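Local atomic coordinates of histidine kinase (Methanosarcina mazei, PDB entry 3LI9), a protein that probably phosphorylates protein histidines with ATP in signal transduction, the portion given here being its extracellular sensor domain of the double-Cache (PDC) fold. Residues 100-105 and 121-126; 109-114 and 144-149; 137-142 and 256-261; 250-255 and 265-270. One frame throughout, in Å; residues are numbered along the deposited sequence.

Interaction 1. Residues 100-105 and 121-126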
loop_
_atom_site.group_PDB
_atom_site.type_symbol
_atom_site.label_atom_id
_atom_site.label_comp_id
_atom_site.label_asym_id
_atom_site.label_seq_id
_atom_site.Cartn_x
_atom_site.Cartn_y
_atom_site.Cartn_z
ATOM N N THR A 100 -5.530 20.939 18.345
ATOM C CA THR A 100 -6.996 20.796 18.177
ATOM C C THR A 100 -7.615 19.968 19.320
ATOM O O THR A 100 -8.796 20.071 19.595
ATOM C CB THR A 100 -7.385 20.125 16.831
ATOM O OG1 THR A 100 -6.993 18.742 16.889
ATOM C CG2 THR A 100 -6.748 20.766 15.633
ATOM N N GLY A 101 -6.853 19.046 19.932
ATOM C CA GLY A 101 -7.462 18.152 20.924
ATOM C C GLY A 101 -8.188 16.960 20.232
ATOM O O GLY A 101 -8.684 16.081 20.938
ATOM N N ARG A 102 -8.220 16.944 18.905
ATOM C CA ARG A 102 -8.883 15.840 18.141
ATOM C C ARG A 102 -8.163 14.533 18.482
ATOM O O ARG A 102 -6.933 14.577 18.744
ATOM C CB ARG A 102 -8.851 16.036 16.629
ATOM C CG ARG A 102 -9.795 17.202 16.191
ATOM C CD ARG A 102 -9.720 17.597 14.740
ATOM N NE ARG A 102 -10.048 16.499 13.814
ATOM C CZ ARG A 102 -10.090 16.645 12.523
ATOM N NH1 ARG A 102 -9.882 17.888 12.050
ATOM N NH2 ARG A 102 -10.311 15.602 11.695
ATOM N N PHE A 103 -8.885 13.421 18.530
ATOM C CA PHE A 103 -8.186 12.117 18.779
ATOM C C PHE A 103 -7.566 11.634 17.490
ATOM O O PHE A 103 -8.250 11.109 16.626
ATOM C CB PHE A 103 -9.180 11.072 19.325
ATOM C CG PHE A 103 -8.530 9.896 19.999
ATOM C CD1 PHE A 103 -7.398 10.051 20.814
ATOM C CD2 PHE A 103 -9.056 8.602 19.794
ATOM C CE1 PHE A 103 -6.837 8.992 21.449
ATOM C CE2 PHE A 103 -8.438 7.495 20.437
ATOM C CZ PHE A 103 -7.328 7.701 21.262
ATOM N N VAL A 104 -6.230 11.837 17.369
ATOM C CA VAL A 104 -5.491 11.540 16.134
ATOM C C VAL A 104 -4.173 10.783 16.440
ATOM O O VAL A 104 -3.106 11.138 15.920
ATOM C CB VAL A 104 -5.228 12.831 15.295
ATOM C CG1 VAL A 104 -6.581 13.314 14.587
ATOM C CG2 VAL A 104 -4.579 13.929 16.154
ATOM N N PRO A 105 -4.244 9.752 17.287
ATOM C CA PRO A 105 -2.969 9.108 17.713
ATOM C C PRO A 105 -2.318 8.274 16.579
ATOM O O PRO A 105 -2.984 7.420 15.971
ATOM C CB PRO A 105 -3.387 8.250 18.909
ATOM C CG PRO A 105 -4.880 7.824 18.542
ATOM C CD PRO A 105 -5.436 9.109 17.881
ATOM N N HIS A 121 -1.651 16.533 8.764
ATOM C CA HIS A 121 -2.265 16.599 7.419
ATOM C C HIS A 121 -3.555 15.834 7.242
ATOM O O HIS A 121 -3.968 15.501 6.115
ATOM C CB HIS A 121 -1.264 16.160 6.351
ATOM C CG HIS A 121 0.031 16.925 6.390
ATOM N ND1 HIS A 121 0.086 18.287 6.593
ATOM C CD2 HIS A 121 1.318 16.517 6.235
ATOM C CE1 HIS A 121 1.346 18.682 6.594
ATOM N NE2 HIS A 121 2.115 17.628 6.375
ATOM N N TYR A 122 -4.226 15.510 8.352
ATOM C CA TYR A 122 -5.441 14.757 8.215
ATOM C C TYR A 122 -6.554 15.586 7.512
ATOM O O TYR A 122 -7.515 15.046 6.932
ATOM C CB TYR A 122 -5.877 14.248 9.596
ATOM C CG TYR A 122 -5.763 15.221 10.704
ATOM C CD1 TYR A 122 -6.757 16.177 10.919
ATOM C CD2 TYR A 122 -4.659 15.193 11.571
ATOM C CE1 TYR A 122 -6.625 17.078 11.962
ATOM C CE2 TYR A 122 -4.542 16.057 12.627
ATOM C CZ TYR A 122 -5.532 16.998 12.810
ATOM O OH TYR A 122 -5.418 17.882 13.810
ATOM N N ASP A 123 -6.430 16.896 7.605
ATOM C CA ASP A 123 -7.402 17.749 6.936
ATOM C C ASP A 123 -7.200 17.794 5.415
ATOM O O ASP A 123 -8.130 18.153 4.684
ATOM C CB ASP A 123 -7.352 19.152 7.530
ATOM C CG ASP A 123 -8.149 19.269 8.824
ATOM O OD1 ASP A 123 -8.924 18.353 9.208
ATOM O OD2 ASP A 123 -8.012 20.317 9.477
ATOM N N SER A 124 -6.019 17.427 4.921
ATOM C CA SER A 124 -5.776 17.478 3.469
ATOM C C SER A 124 -5.273 16.191 2.771
ATOM O O SER A 124 -5.477 16.032 1.551
ATOM C CB SER A 124 -4.819 18.638 3.182
ATOM O OG SER A 124 -3.556 18.359 3.781
ATOM N N SER A 125 -4.632 15.272 3.476
ATOM C CA SER A 125 -4.073 14.089 2.786
ATOM C C SER A 125 -5.072 12.986 2.492
ATOM O O SER A 125 -5.973 12.748 3.260
ATOM C CB SER A 125 -2.919 13.480 3.573
ATOM O OG SER A 125 -1.869 14.438 3.683
ATOM N N ASP A 126 -4.850 12.267 1.392
ATOM C CA ASP A 126 -5.725 11.199 0.978
ATOM C C ASP A 126 -5.912 10.090 1.994
ATOM O O ASP A 126 -6.920 9.447 1.966
ATOM C CB ASP A 126 -5.173 10.539 -0.276
ATOM C CG ASP A 126 -5.356 11.399 -1.498
ATOM O OD1 ASP A 126 -6.178 12.360 -1.447
ATOM O OD2 ASP A 126 -4.671 11.090 -2.505
#
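Y122 and R102 meet through two torsions: the tyrosine CG sits between its own backbone N and carbonyl carbon (chi1 43°), the point from which the ring reaches the arginine, and the arginine chain bends at chi3 (59°), turning NE aside from the line of the chain. The ring then comes rim first over one face of the guanidinium, with CE1 of Y122 3.4 Å from NH1 of R102 and the two planes 66° apart, an edge-to-face meeting and not a flat stack. NH1 of R102 also donates to OD1 of D123 at 3.0 Å, reaching the carboxylate on its syn side; this is a salt bridge, and it holds the arginine head beside the tyrosine. A long, multiply donating side chain suits the place, since NE of R102 is spent on the backbone O of Y79. Loop 100-105 itself is shaped by an ST turn: OG1 of T100 accepts from the backbone N of R102 at 3.0 Å. Between them G101 has a backbone conformation that strongly favours glycine. Both loops belong to the Cache domain, the first leading into strand 105-108 and the second into helix 126-134. V104, a compact branched residue, lays CG1 over a face of the Y122 ring in a CH-pi contact, 4.1 Å from the ring centroid. At the far end of the ring, the tips of Y122 and T100 meet in van der Waals contact. Each hydroxyl is hydrogen-bonded to D98, through different carboxylate oxygens.

Interaction 2. Residues 109-114 and 144-149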
loop_
_atom_site.group_PDB
_atom_site.type_symbol
_atom_site.label_atom_id
_atom_site.label_comp_id
_atom_site.label_asym_id
_atom_site.label_seq_id
_atom_site.Cartn_x
_atom_site.Cartn_y
_atom_site.Cartn_z
ATOM N N LYS A 109 6.698 2.909 14.949
ATOM C CA LYS A 109 8.131 2.727 15.200
ATOM C C LYS A 109 9.025 3.212 14.059
ATOM O O LYS A 109 10.128 2.636 13.824
ATOM C CB LYS A 109 8.381 1.251 15.586
ATOM C CG LYS A 109 7.928 0.305 14.607
ATOM C CD LYS A 109 8.187 -1.190 15.075
ATOM C CE LYS A 109 7.326 -1.614 16.218
ATOM N NZ LYS A 109 7.390 -3.147 16.254
ATOM N N ILE A 110 8.619 4.286 13.399
ATOM C CA ILE A 110 9.320 4.864 12.241
ATOM C C ILE A 110 10.742 5.195 12.593
ATOM O O ILE A 110 11.642 4.894 11.814
ATOM C CB ILE A 110 8.645 6.196 11.787
ATOM C CG1 ILE A 110 7.221 6.016 11.229
ATOM C CG2 ILE A 110 9.500 6.988 10.673
ATOM C CD1 ILE A 110 7.176 5.273 9.900
ATOM N N ASN A 111 10.969 5.771 13.766
ATOM C CA ASN A 111 12.290 6.250 14.114
ATOM C C ASN A 111 12.986 5.220 14.974
ATOM O O ASN A 111 14.103 5.486 15.468
ATOM C CB ASN A 111 12.205 7.599 14.887
ATOM C CG ASN A 111 11.740 8.763 14.006
ATOM O OD1 ASN A 111 10.717 8.724 13.286
ATOM N ND2 ASN A 111 12.490 9.839 14.072
ATOM N N GLY A 112 12.357 4.057 15.159
ATOM C CA GLY A 112 12.913 2.927 15.910
ATOM C C GLY A 112 12.101 2.445 17.112
ATOM O O GLY A 112 11.492 1.373 17.103
ATOM N N PRO A 113 12.063 3.234 18.216
ATOM C CA PRO A 113 11.279 2.789 19.383
ATOM C C PRO A 113 9.752 3.098 19.116
ATOM O O PRO A 113 9.428 3.937 18.245
ATOM C CB PRO A 113 11.814 3.679 20.519
ATOM C CG PRO A 113 12.341 4.905 19.835
ATOM C CD PRO A 113 12.939 4.372 18.504
ATOM N N VAL A 114 8.866 2.436 19.816
ATOM C CA VAL A 114 7.394 2.674 19.654
ATOM C C VAL A 114 7.029 3.958 20.384
ATOM O O VAL A 114 7.314 4.131 21.566
ATOM C CB VAL A 114 6.577 1.502 20.219
ATOM C CG1 VAL A 114 5.076 1.764 20.208
ATOM C CG2 VAL A 114 6.934 0.198 19.456
ATOM N N PHE A 144 7.403 7.602 0.280
ATOM C CA PHE A 144 8.412 7.603 1.333
ATOM C C PHE A 144 8.015 8.535 2.474
ATOM O O PHE A 144 7.450 9.622 2.235
ATOM C CB PHE A 144 9.721 8.154 0.747
ATOM C CG PHE A 144 10.420 7.195 -0.156
ATOM C CD1 PHE A 144 11.192 6.217 0.375
ATOM C CD2 PHE A 144 10.237 7.262 -1.545
ATOM C CE1 PHE A 144 11.855 5.249 -0.433
ATOM C CE2 PHE A 144 10.917 6.291 -2.362
ATOM C CZ PHE A 144 11.714 5.308 -1.790
ATOM N N TYR A 145 8.329 8.105 3.718
ATOM C CA TYR A 145 8.036 8.937 4.893
ATOM C C TYR A 145 9.175 8.720 5.870
ATOM O O TYR A 145 9.508 7.583 6.182
ATOM C CB TYR A 145 6.704 8.581 5.499
ATOM C CG TYR A 145 6.425 9.325 6.779
ATOM C CD1 TYR A 145 6.019 10.647 6.752
ATOM C CD2 TYR A 145 6.610 8.703 7.992
ATOM C CE1 TYR A 145 5.750 11.321 7.924
ATOM C CE2 TYR A 145 6.339 9.384 9.213
ATOM C CZ TYR A 145 5.906 10.680 9.129
ATOM O OH TYR A 145 5.650 11.347 10.296
ATOM N N GLU A 146 9.879 9.820 6.203
ATOM C CA GLU A 146 11.052 9.704 7.098
ATOM C C GLU A 146 11.977 8.573 6.669
ATOM O O GLU A 146 12.549 7.798 7.492
ATOM C CB GLU A 146 10.588 9.733 8.626
ATOM C CG GLU A 146 9.778 11.024 8.895
ATOM C CD GLU A 146 9.218 11.215 10.324
ATOM O OE1 GLU A 146 8.558 12.289 10.601
ATOM O OE2 GLU A 146 9.433 10.287 11.122
ATOM N N GLY A 147 12.225 8.490 5.336
ATOM C CA GLY A 147 13.196 7.547 4.805
ATOM C C GLY A 147 12.662 6.127 4.555
ATOM O O GLY A 147 13.375 5.325 4.062
ATOM N N ILE A 148 11.418 5.856 4.931
ATOM C CA ILE A 148 10.894 4.506 4.785
ATOM C C ILE A 148 9.800 4.433 3.674
ATOM O O ILE A 148 8.906 5.198 3.724
ATOM C CB ILE A 148 10.325 4.041 6.096
ATOM C CG1 ILE A 148 11.518 4.022 7.109
ATOM C CG2 ILE A 148 9.736 2.584 5.955
ATOM C CD1 ILE A 148 11.104 3.904 8.474
ATOM N N PHE A 149 9.987 3.495 2.742
ATOM C CA PHE A 149 9.046 3.236 1.630
ATOM C C PHE A 149 7.885 2.419 2.194
ATOM O O PHE A 149 8.120 1.375 2.809
ATOM C CB PHE A 149 9.794 2.422 0.568
ATOM C CG PHE A 149 9.041 2.432 -0.792
ATOM C CD1 PHE A 149 8.461 3.584 -1.282
ATOM C CD2 PHE A 149 8.890 1.242 -1.457
ATOM C CE1 PHE A 149 7.772 3.555 -2.539
ATOM C CE2 PHE A 149 8.230 1.188 -2.660
ATOM C CZ PHE A 149 7.638 2.299 -3.158
#
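Y145 turns the rim of its ring to I110, whose CD1 lies in the ring plane 4.0 Å from CD2 of Y145, the two side chains crossing at about a right angle. The tyrosine CG is anti to the backbone N (chi1 175°), and from that atom the ring reaches the isoleucine. A bound bis-tris molecule, probably from the crystallisation liquor, lies about 3 Å from this side chain at the nearest atoms. Next along the chain, E146 uses its hydrocarbon part twice: CG covers the centre of one face of the Y145 ring, and CB packs 3.6 Å from CG2 of I110. Its carboxylate continues past the isoleucine, with OE2 of E146 3.3 Å from CG2 of I110. G147 follows in the type I' turn from Y145 to I148, where its backbone angles call for glycine; the turn is closed by the pair of backbone bonds between Y145 and I148, and links strands 143-145 and 148-159 as a tight beta hairpin. I148 completes the contact, its CD1 lying 4.1 Å from CG2 of I110 and 3.5 Å from the backbone O of I110. An alanine in place of I110 would probably open a gap beside the rim of Y145 and take from CB of E146 and CD1 of I148 the methyl they pack on. A beta-branched isoleucine suits this place because its two branches can serve different partners, and its clear contacts are van der Waals ones, which depend on fit and not on direction.

Interaction 3. Residues 137-142 and 256-261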
loop_
_atom_site.group_PDB
_atom_site.type_symbol
_atom_site.label_atom_id
_atom_site.label_comp_id
_atom_site.label_asym_id
_atom_site.label_seq_id
_atom_site.Cartn_x
_atom_site.Cartn_y
_atom_site.Cartn_z
ATOM N N ASP A 137 -13.012 1.710 2.239
ATOM C CA ASP A 137 -11.603 1.331 2.567
ATOM C C ASP A 137 -10.672 1.772 1.435
ATOM O O ASP A 137 -10.991 1.565 0.241
ATOM C CB ASP A 137 -11.529 -0.197 2.748
ATOM C CG ASP A 137 -12.492 -0.659 3.767
ATOM O OD1 ASP A 137 -12.488 -0.043 4.854
ATOM O OD2 ASP A 137 -13.341 -1.565 3.474
ATOM N N THR A 138 -9.516 2.350 1.764
ATOM C CA THR A 138 -8.575 2.858 0.764
ATOM C C THR A 138 -7.163 2.363 0.987
ATOM O O THR A 138 -6.820 1.969 2.099
ATOM C CB THR A 138 -8.610 4.383 0.739
ATOM O OG1 THR A 138 -7.960 4.904 1.913
ATOM C CG2 THR A 138 -10.046 4.816 0.762
ATOM N N LEU A 139 -6.372 2.363 -0.082
ATOM C CA LEU A 139 -4.998 2.056 -0.044
ATOM C C LEU A 139 -4.305 3.189 -0.807
ATOM O O LEU A 139 -4.632 3.453 -1.998
ATOM C CB LEU A 139 -4.756 0.700 -0.707
ATOM C CG LEU A 139 -3.349 0.291 -0.947
ATOM C CD1 LEU A 139 -2.602 0.004 0.351
ATOM C CD2 LEU A 139 -3.374 -0.997 -1.808
ATOM N N THR A 140 -3.381 3.864 -0.126
ATOM C CA THR A 140 -2.654 4.979 -0.783
ATOM C C THR A 140 -1.701 4.414 -1.847
ATOM O O THR A 140 -1.297 3.229 -1.879
ATOM C CB THR A 140 -1.763 5.744 0.257
ATOM O OG1 THR A 140 -0.712 4.860 0.693
ATOM C CG2 THR A 140 -2.648 6.270 1.404
ATOM N N GLU A 141 -1.235 5.328 -2.680
ATOM C CA GLU A 141 -0.107 5.003 -3.539
ATOM C C GLU A 141 1.126 4.927 -2.617
ATOM O O GLU A 141 1.122 5.583 -1.591
ATOM C CB GLU A 141 -0.026 6.078 -4.627
ATOM C CG GLU A 141 -1.018 5.597 -5.815
ATOM C CD GLU A 141 -0.553 4.262 -6.521
ATOM O OE1 GLU A 141 0.412 4.430 -7.281
ATOM O OE2 GLU A 141 -1.120 3.071 -6.356
ATOM N N PRO A 142 2.090 4.062 -2.943
ATOM C CA PRO A 142 3.294 3.966 -2.093
ATOM C C PRO A 142 4.031 5.289 -2.027
ATOM O O PRO A 142 3.959 6.138 -2.958
ATOM C CB PRO A 142 4.158 2.930 -2.823
ATOM C CG PRO A 142 3.756 3.189 -4.360
ATOM C CD PRO A 142 2.223 3.154 -4.094
ATOM N N VAL A 256 -2.790 -7.305 -8.861
ATOM C CA VAL A 256 -2.857 -7.641 -7.419
ATOM C C VAL A 256 -4.147 -7.083 -6.942
ATOM O O VAL A 256 -4.289 -5.899 -6.919
ATOM C CB VAL A 256 -1.638 -6.961 -6.738
ATOM C CG1 VAL A 256 -1.732 -7.088 -5.202
ATOM C CG2 VAL A 256 -0.363 -7.692 -7.219
ATOM N N LYS A 257 -5.101 -7.954 -6.559
ATOM C CA LYS A 257 -6.508 -7.580 -6.320
ATOM C C LYS A 257 -6.621 -6.412 -5.345
ATOM O O LYS A 257 -7.427 -5.525 -5.532
ATOM C CB LYS A 257 -7.187 -8.848 -5.721
ATOM C CG LYS A 257 -8.647 -8.834 -5.613
ATOM C CD LYS A 257 -9.116 -10.285 -5.258
ATOM C CE LYS A 257 -10.574 -10.279 -4.892
ATOM N NZ LYS A 257 -10.704 -9.492 -3.630
ATOM N N THR A 258 -5.824 -6.408 -4.276
ATOM C CA THR A 258 -5.905 -5.361 -3.269
ATOM C C THR A 258 -5.186 -4.121 -3.835
ATOM O O THR A 258 -3.982 -4.104 -4.020
ATOM C CB THR A 258 -5.253 -5.836 -1.960
ATOM O OG1 THR A 258 -5.941 -7.001 -1.559
ATOM C CG2 THR A 258 -5.442 -4.740 -0.851
ATOM N N GLY A 259 -5.952 -3.096 -4.192
ATOM C CA GLY A 259 -5.357 -1.896 -4.748
ATOM C C GLY A 259 -5.118 -1.883 -6.263
ATOM O O GLY A 259 -4.712 -0.845 -6.797
ATOM N N ASP A 260 -5.334 -2.998 -6.938
ATOM C CA ASP A 260 -4.923 -3.133 -8.370
ATOM C C ASP A 260 -3.493 -2.702 -8.603
ATOM O O ASP A 260 -3.187 -1.923 -9.511
ATOM C CB ASP A 260 -5.885 -2.304 -9.224
ATOM C CG ASP A 260 -7.227 -3.081 -9.460
ATOM O OD1 ASP A 260 -7.276 -4.338 -9.296
ATOM O OD2 ASP A 260 -8.199 -2.406 -9.835
ATOM N N PHE A 261 -2.581 -3.197 -7.748
ATOM C CA PHE A 261 -1.169 -3.133 -8.054
ATOM C C PHE A 261 -0.916 -4.185 -9.139
ATOM O O PHE A 261 -1.867 -4.816 -9.612
ATOM C CB PHE A 261 -0.353 -3.479 -6.787
ATOM C CG PHE A 261 -0.278 -2.305 -5.791
ATOM C CD1 PHE A 261 -1.249 -1.296 -5.820
ATOM C CD2 PHE A 261 0.644 -2.305 -4.773
ATOM C CE1 PHE A 261 -1.244 -0.174 -4.891
ATOM C CE2 PHE A 261 0.673 -1.221 -3.791
ATOM C CZ PHE A 261 -0.257 -0.165 -3.877
#
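This is a largely apolar contact in which the turn between hairpin strands 248-256 and 261-268 packs against strand 138-139 and the loop after it, so that the two sheets of the double-Cache domain touch. L139 and F261 carry the contact, the leucine through one methyl, CD2. CG of L139 is anti to the backbone N (chi1 171°), and from there the methyl reaches the turn, meeting CZ of F261 tip to tip at 3.8 Å and resting 3.7 Å from CA of G259. Glycine is needed there: a beta carbon would run into CD2 of L139, and the backbone angles alone favour glycine. A branched leucine and a phenyl tip suit this apolar meeting. CD of P142 passes CZ of F261 at 4.1 Å, and OE2 of E141 comes obliquely to CE1 of F261 at 3.6 Å. OE1 of E141 is hydrogen-bonded to S195 and T197, and OE2 weakly to N of N196, which probably helps to hold the carboxylate beside the ring. Around this meeting, L139 leans on V151 of strand 148-159 and T140 touches Y127 of helix 126-134. T258 packs against M33 of the long helix 13-48 and bonds to its D30.

Interaction 4. Residues 250-255 and 265-270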
loop_
_atom_site.group_PDB
_atom_site.type_symbol
_atom_site.label_atom_id
_atom_site.label_comp_id
_atom_site.label_asym_id
_atom_site.label_seq_id
_atom_site.Cartn_x
_atom_site.Cartn_y
_atom_site.Cartn_z
ATOM N N ILE A 250 9.148 -9.978 -23.460
ATOM C CA ILE A 250 7.729 -9.889 -23.260
ATOM C C ILE A 250 7.549 -9.516 -21.794
ATOM O O ILE A 250 8.223 -10.115 -20.964
ATOM C CB ILE A 250 7.104 -11.262 -23.460
ATOM C CG1 ILE A 250 7.406 -11.754 -24.896
ATOM C CG2 ILE A 250 5.569 -11.161 -23.371
ATOM C CD1 ILE A 250 7.325 -13.213 -24.973
HETATM N N MSE A 251 6.673 -8.561 -21.527
HETATM C CA MSE A 251 6.384 -8.193 -20.124
HETATM C C MSE A 251 4.976 -8.760 -19.887
HETATM O O MSE A 251 3.990 -8.278 -20.519
HETATM C CB MSE A 251 6.520 -6.685 -20.036
HETATM C CG MSE A 251 5.653 -5.978 -19.102
HETATM SE SE MSE A 251 6.157 -4.079 -19.055
HETATM C CE MSE A 251 7.950 -4.300 -19.360
ATOM N N PHE A 252 4.878 -9.689 -18.923
ATOM C CA PHE A 252 3.614 -10.247 -18.497
ATOM C C PHE A 252 3.190 -9.538 -17.207
ATOM O O PHE A 252 4.031 -9.408 -16.284
ATOM C CB PHE A 252 3.719 -11.690 -18.187
ATOM C CG PHE A 252 4.123 -12.554 -19.359
ATOM C CD1 PHE A 252 3.133 -13.187 -20.105
ATOM C CD2 PHE A 252 5.471 -12.768 -19.616
ATOM C CE1 PHE A 252 3.542 -14.042 -21.205
ATOM C CE2 PHE A 252 5.884 -13.622 -20.658
ATOM C CZ PHE A 252 4.916 -14.219 -21.448
ATOM N N TYR A 253 1.995 -8.978 -17.194
ATOM C CA TYR A 253 1.606 -8.241 -15.971
ATOM C C TYR A 253 0.263 -8.806 -15.506
ATOM O O TYR A 253 -0.655 -9.058 -16.320
ATOM C CB TYR A 253 1.529 -6.749 -16.166
ATOM C CG TYR A 253 0.774 -6.316 -17.432
ATOM C CD1 TYR A 253 -0.582 -6.039 -17.398
ATOM C CD2 TYR A 253 1.453 -6.303 -18.671
ATOM C CE1 TYR A 253 -1.261 -5.657 -18.587
ATOM C CE2 TYR A 253 0.775 -5.960 -19.851
ATOM C CZ TYR A 253 -0.525 -5.640 -19.816
ATOM O OH TYR A 253 -1.137 -5.327 -21.047
ATOM N N GLU A 254 0.121 -8.988 -14.183
ATOM C CA GLU A 254 -1.148 -9.557 -13.649
ATOM C C GLU A 254 -1.492 -8.787 -12.400
ATOM O O GLU A 254 -0.630 -8.441 -11.589
ATOM C CB GLU A 254 -0.998 -11.047 -13.319
ATOM C CG GLU A 254 -0.928 -11.953 -14.564
ATOM C CD GLU A 254 -2.242 -11.978 -15.299
ATOM O OE1 GLU A 254 -3.296 -11.613 -14.770
ATOM O OE2 GLU A 254 -2.183 -12.379 -16.470
ATOM N N PRO A 255 -2.781 -8.406 -12.251
ATOM C CA PRO A 255 -3.173 -7.531 -11.173
ATOM C C PRO A 255 -3.139 -8.167 -9.806
ATOM O O PRO A 255 -3.464 -9.348 -9.643
ATOM C CB PRO A 255 -4.614 -7.139 -11.531
ATOM C CG PRO A 255 -5.094 -8.241 -12.402
ATOM C CD PRO A 255 -3.888 -8.686 -13.206
ATOM N N LEU A 265 6.358 -9.912 -14.904
ATOM C CA LEU A 265 7.470 -10.785 -15.214
ATOM C C LEU A 265 8.029 -10.348 -16.572
ATOM O O LEU A 265 7.236 -10.112 -17.530
ATOM C CB LEU A 265 6.994 -12.231 -15.445
ATOM C CG LEU A 265 6.891 -13.272 -14.390
ATOM C CD1 LEU A 265 6.457 -14.608 -15.067
ATOM C CD2 LEU A 265 8.166 -13.410 -13.567
ATOM N N VAL A 266 9.352 -10.232 -16.652
ATOM C CA VAL A 266 9.969 -9.761 -17.902
ATOM C C VAL A 266 10.803 -10.946 -18.435
ATOM O O VAL A 266 11.673 -11.458 -17.745
ATOM C CB VAL A 266 10.881 -8.538 -17.680
ATOM C CG1 VAL A 266 11.623 -8.142 -18.963
ATOM C CG2 VAL A 266 10.076 -7.328 -17.158
ATOM N N VAL A 267 10.448 -11.427 -19.630
ATOM C CA VAL A 267 11.018 -12.655 -20.142
ATOM C C VAL A 267 11.522 -12.389 -21.579
ATOM O O VAL A 267 10.741 -11.930 -22.418
ATOM C CB VAL A 267 9.932 -13.711 -20.341
ATOM C CG1 VAL A 267 10.569 -14.985 -20.766
ATOM C CG2 VAL A 267 9.136 -13.996 -19.052
ATOM N N PRO A 268 12.777 -12.710 -21.823
ATOM C CA PRO A 268 13.364 -12.604 -23.157
ATOM C C PRO A 268 12.687 -13.657 -24.036
ATOM O O PRO A 268 12.712 -14.857 -23.701
ATOM C CB PRO A 268 14.821 -12.970 -22.921
ATOM C CG PRO A 268 15.050 -12.751 -21.476
ATOM C CD PRO A 268 13.760 -13.177 -20.841
ATOM N N LYS A 269 12.060 -13.214 -25.115
ATOM C CA LYS A 269 11.261 -14.097 -25.929
ATOM C C LYS A 269 12.060 -15.265 -26.453
ATOM O O LYS A 269 11.584 -16.416 -26.446
ATOM C CB LYS A 269 10.661 -13.331 -27.093
ATOM C CG LYS A 269 9.775 -14.196 -28.021
ATOM C CD LYS A 269 8.917 -13.254 -28.915
ATOM C CE LYS A 269 7.830 -14.028 -29.689
ATOM N NZ LYS A 269 6.949 -13.107 -30.549
ATOM N N GLU A 270 13.267 -14.996 -26.919
ATOM C CA GLU A 270 14.076 -16.090 -27.447
ATOM C C GLU A 270 14.397 -17.183 -26.398
ATOM O O GLU A 270 14.523 -18.381 -26.730
ATOM C CB GLU A 270 15.338 -15.547 -28.122
ATOM C CG GLU A 270 16.442 -16.562 -28.115
ATOM C CD GLU A 270 17.804 -15.935 -28.365
ATOM O OE1 GLU A 270 17.857 -14.931 -29.108
ATOM O OE2 GLU A 270 18.817 -16.454 -27.829
#
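F252 turns the rim of its ring to V267, CE2 lying 3.6 Å from CG2 of V267. The two belong to an antiparallel beta hairpin, strands 248-256 and 261-268, the middle pair of a four-stranded Cache sheet. In F252, chi1 of -62° puts CG beside the backbone N, anti to the carbonyl carbon; CG2 of I250 covers part of one face of the ring. L265 shares this side of the sheet, its CB 4.3 Å from CB of F252. A broad aromatic ring suits this spot because it can reach several neighbours at once: H237, M272, and S18 from helix 13-48. An alanine in place of F252 would probably leave CG2 of V267 and CG2 of I250 without their neighbour and open a gap under helix 13-48. The other side carries M251, a selenomethionine, whose CE lies 4.3 Å from CG2 of V266. CD1 of I250 rests on CB and CG of K269, whose chain runs on extended to NZ, salt-bridged to E239. Each hydrogen-bonded pair, I250 with V267 and F252 with L265, is tied by two backbone bonds; the shortest runs from N of I250 to O of V267 at 2.7 Å, almost straight at 172°.

In the fold
The four contacts string out along an elongated domain, the centres of interactions 1 and 4 lying about 42 Å apart on opposite sides of its middle. Interactions 1 and 2, about 19 Å between centres, involve the seven-stranded sheet and the loops at its strand ends. Interaction 3, its centre about 6 Å from the chain centre, joins that half to the four-stranded sheet of interaction 4: P142 touches F149, and F261 touches P255. Along the chain, neighbouring numbers alternate, while interaction 1 closes before 3 and 4 open, and 2 before 4. Both modelled ends lie near interaction 4, consistent with that half being nearer the membrane and interaction 3 linking two Cache modules.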